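Local atomic coordinates of transcriptional regulator, LacI family (Burkholderia phymatum, PDB entry 2RGY), a protein that probably regulates transcription in answer to a small effector, most likely a sugar, bound by its periplasmic-binding-protein-like domain. Residues L103-F108 and I266-P271. Numbering follows the deposited sequence.
Sequences LPDASF and IFREFP
The guanidinium of Arg268 slides in between Asp105 and Phe108, with CB of Asp105 over one face and the Phe108 ring across the other. Ring and guanidinium planes are 27° apart, with Arg268 NH1 over the ring face, offset toward the rim and 3.1 Å from Phe108 CZ. Arg268 NH1 also donates to Asp105 O at 3.2 Å; this oxygen lies near the guanidinium plane, while the donor stands above the carbonyl plane. NH2 also donates to that oxygen, at 2.9 Å between Arg268 NH2 and Asp105 O, although its modelled position is less certain. A water in the guanidinium plane takes a further bond from NH1, 2.9 Å from Arg268 NH1, and donates to Ser107 O at 2.8 Å. Running extended from CG to NE, the arginine chain also lays its CG against the ring, with Arg268 CG 3.6 Å from Phe108 CE1. At the ring edge, in its plane, Ile266 CG2 packs 3.7 Å from Phe108 CE1.

In this two-domain fold of the LacI family, strand 107-108 forms one border of the parallel sheet in the N-terminal subdomain, while 266-271 lies in the loop between helix 244-260 and strand 273-275. The arginine thus ties that loop to the 3-10 turn 104-106 and the edge strand that follows it. Farther out, helix 244-260 supplies Trp254, which makes a cation-pi contact with Arg268, and Ala251, which touches Phe108. Backbone bonds from Phe108 to Phe95 and Asn97 hold the strand in the sheet, and Ser107 OG is hydrogen-bonded to Arg98 O.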
# COMPACT_ATOMS: atom_id res chain seq x y z
N LEU A 103 2.33 31.06 -6.47
CA LEU A 103 2.67 30.58 -7.81
C LEU A 103 1.73 29.44 -8.17
O LEU A 103 2.12 28.27 -8.14
CB LEU A 103 4.12 30.07 -7.84
CG LEU A 103 4.76 30.08 -9.22
CD1 LEU A 103 5.12 31.52 -9.57
CD2 LEU A 103 6.01 29.22 -9.24
N PRO A 104 0.49 29.76 -8.52
CA PRO A 104 -0.57 28.82 -8.89
C PRO A 104 -0.23 27.61 -9.76
O PRO A 104 -0.60 26.49 -9.42
CB PRO A 104 -1.62 29.71 -9.53
CG PRO A 104 -1.49 30.97 -8.71
CD PRO A 104 0.00 31.15 -8.62
N ASP A 105 0.46 27.78 -10.88
CA ASP A 105 0.70 26.58 -11.66
C ASP A 105 1.71 25.60 -11.07
O ASP A 105 2.02 24.60 -11.69
CB ASP A 105 1.02 26.89 -13.13
CG ASP A 105 2.07 27.93 -13.28
OD1 ASP A 105 3.08 27.84 -12.55
OD2 ASP A 105 1.90 28.82 -14.15
N ALA A 106 2.19 25.89 -9.87
CA ALA A 106 3.11 24.99 -9.18
C ALA A 106 2.23 24.07 -8.32
O ALA A 106 2.72 23.21 -7.59
CB ALA A 106 4.07 25.77 -8.29
N SER A 107 0.92 24.28 -8.42
CA SER A 107 -0.07 23.52 -7.68
C SER A 107 -0.98 22.69 -8.59
O SER A 107 -1.57 23.22 -9.55
CB SER A 107 -0.93 24.46 -6.83
OG SER A 107 -2.03 23.76 -6.27
N PHE A 108 -1.07 21.40 -8.30
CA PHE A 108 -1.91 20.48 -9.05
C PHE A 108 -2.85 19.84 -8.05
O PHE A 108 -2.45 19.01 -7.23
CB PHE A 108 -1.04 19.45 -9.75
CG PHE A 108 -0.34 20.00 -10.96
CD1 PHE A 108 -0.87 19.79 -12.24
CD2 PHE A 108 0.81 20.79 -10.82
CE1 PHE A 108 -0.26 20.36 -13.37
CE2 PHE A 108 1.43 21.37 -11.94
CZ PHE A 108 0.89 21.15 -13.22
N ILE A 266 0.78 20.53 -20.67
CA ILE A 266 0.30 20.26 -19.32
C ILE A 266 -1.20 20.49 -19.14
O ILE A 266 -1.72 21.54 -19.52
CB ILE A 266 1.06 21.15 -18.30
CG1 ILE A 266 2.57 20.99 -18.51
CG2 ILE A 266 0.68 20.77 -16.88
CD1 ILE A 266 3.07 19.57 -18.37
N PHE A 267 -1.89 19.51 -18.56
CA PHE A 267 -3.33 19.60 -18.31
C PHE A 267 -3.60 19.56 -16.80
O PHE A 267 -3.00 18.75 -16.09
CB PHE A 267 -4.06 18.48 -19.04
CG PHE A 267 -3.76 18.44 -20.51
CD1 PHE A 267 -2.56 17.88 -20.97
CD2 PHE A 267 -4.61 19.05 -21.43
CE1 PHE A 267 -2.21 17.93 -22.33
CE2 PHE A 267 -4.28 19.10 -22.80
CZ PHE A 267 -3.08 18.54 -23.25
N ARG A 268 -4.48 20.44 -16.33
CA ARG A 268 -4.79 20.55 -14.90
C ARG A 268 -6.25 20.28 -14.53
O ARG A 268 -6.62 20.42 -13.35
CB ARG A 268 -4.44 21.96 -14.42
CG ARG A 268 -2.99 22.34 -14.62
CD ARG A 268 -2.82 23.85 -14.74
NE ARG A 268 -1.42 24.19 -14.96
CZ ARG A 268 -0.48 24.10 -14.02
NH1 ARG A 268 -0.80 23.69 -12.80
NH2 ARG A 268 0.78 24.38 -14.32
N GLU A 269 -7.07 19.90 -15.50
CA GLU A 269 -8.49 19.66 -15.23
C GLU A 269 -8.92 18.23 -15.54
O GLU A 269 -8.85 17.79 -16.68
CB GLU A 269 -9.36 20.62 -16.05
CG GLU A 269 -9.10 22.10 -15.77
CD GLU A 269 -9.27 22.45 -14.30
OE1 GLU A 269 -10.27 22.00 -13.71
OE2 GLU A 269 -8.41 23.16 -13.73
N PHE A 270 -9.37 17.52 -14.51
CA PHE A 270 -9.84 16.16 -14.70
C PHE A 270 -11.13 16.01 -13.93
O PHE A 270 -11.31 16.61 -12.87
CB PHE A 270 -8.79 15.16 -14.25
CG PHE A 270 -7.51 15.30 -15.00
CD1 PHE A 270 -6.44 15.99 -14.45
CD2 PHE A 270 -7.40 14.80 -16.31
CE1 PHE A 270 -5.27 16.21 -15.18
CE2 PHE A 270 -6.23 15.01 -17.06
CZ PHE A 270 -5.16 15.71 -16.50
N PRO A 271 -12.07 15.22 -14.46
CA PRO A 271 -13.31 15.08 -13.72
C PRO A 271 -13.25 14.11 -12.55
O PRO A 271 -12.45 13.17 -12.53
CB PRO A 271 -14.31 14.66 -14.80
CG PRO A 271 -13.48 13.80 -15.68
CD PRO A 271 -12.16 14.58 -15.79
O HOH W 1 -3.43 23.32 -11.63